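Local coordinates for fucolectin-related protein (PDB 2WMF) that probably hydrolyses host blood-group carbohydrate antigens, as the catalytic module of a family 98 glycoside hydrolase from Streptococcus pneumoniae, at residues S200-T214 with G233-K246. Residues are numbered along the deposited sequence; the frame is centred on the assembly and turned at random.
Sequences SQKYHKNLVLATKNT and GLCDNWGSSTDTWK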
loop_
_atom_site.group_PDB
_atom_site.type_symbol
_atom_site.label_atom_id
_atom_site.label_comp_id
_atom_site.label_asym_id
_atom_site.label_seq_id
_atom_site.Cartn_x
_atom_site.Cartn_y
_atom_site.Cartn_z
ATOM N N SER A 200 21.238 -3.394 9.330
ATOM C CA SER A 200 20.289 -4.129 8.478
ATOM C C SER A 200 20.727 -5.589 8.258
ATOM O O SER A 200 19.929 -6.530 8.313
ATOM C CB SER A 200 20.070 -3.416 7.140
ATOM O OG SER A 200 19.472 -2.143 7.374
ATOM N N GLN A 201 22.008 -5.772 8.021
ATOM C CA GLN A 201 22.547 -7.100 7.825
ATOM C C GLN A 201 22.407 -7.966 9.090
ATOM O O GLN A 201 22.199 -9.206 9.003
ATOM C CB GLN A 201 24.018 -7.000 7.437
ATOM C CG GLN A 201 24.242 -6.488 6.051
ATOM C CD GLN A 201 25.710 -6.335 5.732
ATOM O OE1 GLN A 201 26.384 -5.398 6.204
ATOM N NE2 GLN A 201 26.202 -7.207 4.919
ATOM N N LYS A 202 22.518 -7.350 10.260
ATOM C CA LYS A 202 22.412 -8.104 11.527
ATOM C C LYS A 202 20.953 -8.348 11.916
ATOM O O LYS A 202 20.568 -9.442 12.347
ATOM C CB LYS A 202 23.071 -7.345 12.689
ATOM C CG LYS A 202 24.576 -7.200 12.687
ATOM C CD LYS A 202 24.960 -6.343 13.887
ATOM C CE LYS A 202 26.445 -6.421 14.234
ATOM N NZ LYS A 202 27.086 -5.048 14.337
ATOM N N TYR A 203 20.129 -7.308 11.766
ATOM C CA TYR A 203 18.813 -7.271 12.400
ATOM C C TYR A 203 17.682 -7.224 11.390
ATOM O O TYR A 203 16.593 -6.750 11.716
ATOM C CB TYR A 203 18.719 -6.072 13.361
ATOM C CG TYR A 203 19.812 -6.029 14.406
ATOM C CD1 TYR A 203 20.036 -7.119 15.247
ATOM C CD2 TYR A 203 20.627 -4.897 14.552
ATOM C CE1 TYR A 203 21.048 -7.084 16.215
ATOM C CE2 TYR A 203 21.640 -4.871 15.495
ATOM C CZ TYR A 203 21.839 -5.956 16.324
ATOM O OH TYR A 203 22.862 -5.904 17.285
ATOM N N HIS A 204 17.955 -7.731 10.190
ATOM C CA HIS A 204 16.953 -7.795 9.109
ATOM C C HIS A 204 15.608 -8.405 9.603
ATOM O O HIS A 204 14.538 -7.985 9.169
ATOM C CB HIS A 204 17.506 -8.538 7.883
ATOM C CG HIS A 204 17.948 -9.947 8.163
ATOM N ND1 HIS A 204 19.242 -10.291 8.503
ATOM C CD2 HIS A 204 17.245 -11.102 8.159
ATOM C CE1 HIS A 204 19.299 -11.607 8.702
ATOM N NE2 HIS A 204 18.103 -12.115 8.504
ATOM N N LYS A 205 15.645 -9.419 10.495
ATOM C CA LYS A 205 14.392 -9.992 11.036
ATOM C C LYS A 205 13.443 -8.933 11.618
ATOM O O LYS A 205 12.209 -9.057 11.504
ATOM C CB LYS A 205 14.683 -11.069 12.104
ATOM C CG LYS A 205 13.477 -11.881 12.408
ATOM C CD LYS A 205 13.660 -13.115 13.259
ATOM C CE LYS A 205 12.250 -13.884 13.240
ATOM N NZ LYS A 205 11.655 -14.575 11.959
ATOM N N ASN A 206 14.011 -7.910 12.246
ATOM C CA ASN A 206 13.242 -6.913 13.013
ATOM C C ASN A 206 12.975 -5.637 12.237
ATOM O O ASN A 206 12.377 -4.717 12.778
ATOM C CB ASN A 206 14.002 -6.553 14.287
ATOM C CG ASN A 206 14.317 -7.778 15.137
ATOM O OD1 ASN A 206 13.534 -8.180 16.021
ATOM N ND2 ASN A 206 15.467 -8.351 14.894
ATOM N N LEU A 207 13.378 -5.612 10.963
ATOM C CA LEU A 207 13.303 -4.381 10.163
ATOM C C LEU A 207 12.224 -4.513 9.080
ATOM O O LEU A 207 12.178 -5.505 8.379
ATOM C CB LEU A 207 14.633 -4.095 9.477
ATOM C CG LEU A 207 14.802 -2.807 8.653
ATOM C CD1 LEU A 207 14.444 -1.543 9.510
ATOM C CD2 LEU A 207 16.202 -2.719 8.019
ATOM N N VAL A 208 11.412 -3.477 8.940
ATOM C CA VAL A 208 10.489 -3.325 7.815
ATOM C C VAL A 208 10.819 -1.999 7.126
ATOM O O VAL A 208 10.805 -0.948 7.795
ATOM C CB VAL A 208 9.029 -3.257 8.265
ATOM C CG1 VAL A 208 8.125 -3.142 7.034
ATOM C CG2 VAL A 208 8.683 -4.485 9.175
ATOM N N LEU A 209 11.149 -2.048 5.830
ATOM C CA LEU A 209 11.385 -0.835 5.040
ATOM C C LEU A 209 10.134 -0.661 4.155
ATOM O O LEU A 209 9.584 -1.631 3.614
ATOM C CB LEU A 209 12.684 -0.941 4.241
ATOM C CG LEU A 209 13.970 -1.046 5.100
ATOM C CD1 LEU A 209 15.257 -1.235 4.239
ATOM C CD2 LEU A 209 14.027 0.124 6.108
ATOM N N ALA A 210 9.660 0.567 4.036
ATOM C CA ALA A 210 8.361 0.814 3.404
ATOM C C ALA A 210 8.286 2.143 2.681
ATOM O O ALA A 210 8.934 3.111 3.049
ATOM C CB ALA A 210 7.210 0.687 4.467
ATOM N N THR A 211 7.450 2.171 1.657
ATOM C CA THR A 211 7.323 3.353 0.855
ATOM C C THR A 211 6.409 4.392 1.542
ATOM O O THR A 211 5.721 4.120 2.521
ATOM C CB THR A 211 6.735 2.997 -0.555
ATOM O OG1 THR A 211 5.347 2.641 -0.402
ATOM C CG2 THR A 211 7.505 1.823 -1.229
ATOM N N LYS A 212 6.387 5.581 0.983
ATOM C CA LYS A 212 5.440 6.635 1.396
ATOM C C LYS A 212 5.297 7.657 0.264
ATOM O O LYS A 212 6.032 8.661 0.202
ATOM C CB LYS A 212 5.896 7.333 2.667
ATOM C CG LYS A 212 4.871 8.376 3.205
ATOM C CD LYS A 212 5.255 9.023 4.536
ATOM C CE LYS A 212 4.031 9.763 5.123
ATOM N NZ LYS A 212 3.842 11.080 4.448
ATOM N N ASN A 213 4.317 7.402 -0.606
ATOM C CA ASN A 213 4.242 8.071 -1.919
ATOM C C ASN A 213 3.590 9.465 -1.984
ATOM O O ASN A 213 3.269 9.971 -3.070
ATOM C CB ASN A 213 3.708 7.106 -2.971
ATOM C CG ASN A 213 2.312 6.659 -2.738
ATOM O OD1 ASN A 213 1.620 7.126 -1.817
ATOM N ND2 ASN A 213 1.860 5.710 -3.590
ATOM N N THR A 214 3.519 10.102 -0.836
ATOM C CA THR A 214 3.112 11.500 -0.681
ATOM C C THR A 214 3.744 12.505 -1.673
ATOM O O THR A 214 3.002 13.362 -2.187
ATOM C CB THR A 214 3.475 11.978 0.761
ATOM O OG1 THR A 214 3.158 10.950 1.726
ATOM C CG2 THR A 214 2.749 13.287 1.135
ATOM N N GLY A 233 17.979 -9.372 1.339
ATOM C CA GLY A 233 18.141 -9.850 2.713
ATOM C C GLY A 233 18.399 -8.782 3.743
ATOM O O GLY A 233 18.821 -9.090 4.871
ATOM N N LEU A 234 18.174 -7.521 3.405
ATOM C CA LEU A 234 18.406 -6.411 4.337
ATOM C C LEU A 234 17.222 -6.099 5.271
ATOM O O LEU A 234 17.397 -5.421 6.263
ATOM C CB LEU A 234 18.817 -5.168 3.543
ATOM C CG LEU A 234 20.132 -5.291 2.760
ATOM C CD1 LEU A 234 20.380 -4.075 1.851
ATOM C CD2 LEU A 234 21.337 -5.528 3.698
ATOM N N CYS A 235 16.020 -6.590 4.942
ATOM C CA CYS A 235 14.854 -6.472 5.819
ATOM C C CYS A 235 13.956 -7.689 5.516
ATOM O O CYS A 235 13.868 -8.156 4.373
ATOM C CB CYS A 235 14.121 -5.142 5.595
ATOM S SG CYS A 235 13.538 -4.827 3.880
ATOM N N ASP A 236 13.310 -8.238 6.532
ATOM C CA ASP A 236 12.540 -9.480 6.280
ATOM C C ASP A 236 11.147 -9.236 5.695
ATOM O O ASP A 236 10.456 -10.179 5.274
ATOM C CB ASP A 236 12.452 -10.329 7.548
ATOM C CG ASP A 236 13.686 -11.191 7.783
ATOM O OD1 ASP A 236 14.737 -10.881 7.198
ATOM O OD2 ASP A 236 13.571 -12.172 8.579
ATOM N N ASN A 237 10.722 -7.982 5.753
ATOM C CA ASN A 237 9.421 -7.565 5.237
ATOM C C ASN A 237 9.562 -6.174 4.663
ATOM O O ASN A 237 10.388 -5.369 5.131
ATOM C CB ASN A 237 8.370 -7.545 6.367
ATOM C CG ASN A 237 8.067 -8.933 6.880
ATOM O OD1 ASN A 237 7.311 -9.680 6.247
ATOM N ND2 ASN A 237 8.684 -9.319 8.035
ATOM N N TRP A 238 8.773 -5.904 3.636
ATOM C CA TRP A 238 8.608 -4.532 3.150
ATOM C C TRP A 238 7.125 -4.179 3.046
ATOM O O TRP A 238 6.251 -5.060 3.033
ATOM C CB TRP A 238 9.323 -4.289 1.806
ATOM C CG TRP A 238 8.687 -4.861 0.560
ATOM C CD1 TRP A 238 8.781 -6.139 0.097
ATOM C CD2 TRP A 238 7.958 -4.131 -0.440
ATOM N NE1 TRP A 238 8.131 -6.260 -1.118
ATOM C CE2 TRP A 238 7.581 -5.043 -1.442
ATOM C CE3 TRP A 238 7.565 -2.799 -0.567
ATOM C CZ2 TRP A 238 6.867 -4.655 -2.582
ATOM C CZ3 TRP A 238 6.832 -2.438 -1.678
ATOM C CH2 TRP A 238 6.499 -3.358 -2.679
ATOM N N GLY A 239 6.852 -2.894 2.850
ATOM C CA GLY A 239 5.487 -2.488 2.592
ATOM C C GLY A 239 5.358 -1.029 2.228
ATOM O O GLY A 239 6.253 -0.478 1.567
ATOM N N SER A 240 4.236 -0.435 2.644
ATOM C CA SER A 240 3.842 0.904 2.205
ATOM C C SER A 240 3.052 1.661 3.222
ATOM O O SER A 240 2.283 1.079 4.000
ATOM C CB SER A 240 2.938 0.767 0.954
ATOM O OG SER A 240 1.876 -0.185 1.192
ATOM N N SER A 241 3.219 2.994 3.180
ATOM C CA SER A 241 2.208 3.914 3.690
ATOM C C SER A 241 1.554 4.512 2.452
ATOM O O SER A 241 2.172 5.266 1.711
ATOM C CB SER A 241 2.790 5.052 4.519
ATOM O OG SER A 241 1.797 6.028 4.779
ATOM N N THR A 242 0.307 4.150 2.236
ATOM C CA THR A 242 -0.491 4.594 1.084
ATOM C C THR A 242 -1.152 5.909 1.512
ATOM O O THR A 242 -2.009 5.899 2.406
ATOM C CB THR A 242 -1.578 3.548 0.712
ATOM O OG1 THR A 242 -0.969 2.363 0.204
ATOM C CG2 THR A 242 -2.541 4.093 -0.323
ATOM N N ASP A 243 -0.755 7.023 0.873
ATOM C CA ASP A 243 -1.123 8.350 1.389
ATOM C C ASP A 243 -2.039 9.101 0.429
ATOM O O ASP A 243 -1.601 9.518 -0.645
ATOM C CB ASP A 243 0.128 9.178 1.712
ATOM C CG ASP A 243 -0.189 10.512 2.366
ATOM O OD1 ASP A 243 -1.370 10.755 2.691
ATOM O OD2 ASP A 243 0.792 11.265 2.588
ATOM N N THR A 244 -3.273 9.320 0.855
ATOM C CA THR A 244 -4.280 10.007 -0.004
ATOM C C THR A 244 -4.007 11.529 -0.101
ATOM O O THR A 244 -4.608 12.203 -0.935
ATOM C CB THR A 244 -5.705 9.761 0.451
ATOM O OG1 THR A 244 -5.889 10.282 1.763
ATOM C CG2 THR A 244 -6.055 8.214 0.418
ATOM N N TRP A 245 -3.076 12.038 0.721
ATOM C CA TRP A 245 -2.562 13.405 0.522
ATOM C C TRP A 245 -1.940 13.559 -0.874
ATOM O O TRP A 245 -1.799 14.687 -1.370
ATOM C CB TRP A 245 -1.529 13.798 1.592
ATOM C CG TRP A 245 -2.063 14.314 2.892
ATOM C CD1 TRP A 245 -2.161 13.644 4.079
ATOM C CD2 TRP A 245 -2.505 15.651 3.154
ATOM N NE1 TRP A 245 -2.658 14.467 5.050
ATOM C CE2 TRP A 245 -2.848 15.718 4.529
ATOM C CE3 TRP A 245 -2.625 16.796 2.379
ATOM C CZ2 TRP A 245 -3.360 16.884 5.129
ATOM C CZ3 TRP A 245 -3.111 17.972 2.981
ATOM C CH2 TRP A 245 -3.485 17.985 4.344
ATOM N N LYS A 246 -1.551 12.453 -1.523
ATOM C CA LYS A 246 -1.077 12.567 -2.937
ATOM C C LYS A 246 -2.114 13.319 -3.805
ATOM O O LYS A 246 -1.733 14.047 -4.770
ATOM C CB LYS A 246 -0.715 11.215 -3.543
ATOM C CG LYS A 246 -1.890 10.308 -3.960
ATOM C CD LYS A 246 -1.432 9.085 -4.739
ATOM C CE LYS A 246 -0.497 8.186 -3.963
ATOM N NZ LYS A 246 -1.057 7.622 -2.700
HETATM O O HOH W 1 15.355 -13.970 8.969
HETATM O O HOH W 2 10.770 -7.694 9.397
HETATM O O HOH W 3 11.288 -12.870 9.588
HETATM O O HOH W 4 3.266 4.532 -0.710
HETATM O O HOH W 5 1.394 12.589 4.804
#
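With chi1 of D243 at -175°, its CG swings opposite the backbone N and its OD2 reaches T214, whose own chi1 of -42° sets OG1 beside its backbone N. T214 OG1 donates to D243 OD2 at 2.5 Å, on the lone pair turned away from OD1. The same OD2 forms a long salt bridge with K212 NZ, 3.6 Å off, and water 5 links the two again; K212 NZ also donates to T214 OG1 and pairs with E150. OD1 serves the chain itself, met from above the carboxylate plane by W245 N in a capping bond at the turn leading into helix 245-249. Next door, K246 NZ donates to N213 OD1 at 2.9 Å, coming in from above the amide's carbonyl plane, and to D243 O as well. E278 ties both side chains down, OE2 in a salt bridge with K246 NZ and OE1 accepting from N213 ND2.

All this sits at the C-terminal ends of two neighbouring strands of a (beta/alpha)8 barrel, 207-212 and 237-243, joined by a beta-alpha-beta crossover through helix 219-231. Barrels of this kind carry their catalytic sites at that end, so the network probably helps shape the active-site side. The parallel ladder runs from L209 O, which takes G239 N, through T211 N to G239 O at 2.9 Å, to S241 N on T211 O at 2.8 Å. Beside it, water 4 ties T211 OG1 to N213 N and S241 O. Toward the other end lies a small apolar patch: C235 SG is 4.0 Å from L209 CB, and C235 CB packs on L207 CG. Beyond them D236 N reaches H204 O at 2.9 Å, from the face of that carbonyl opposite to L207 N.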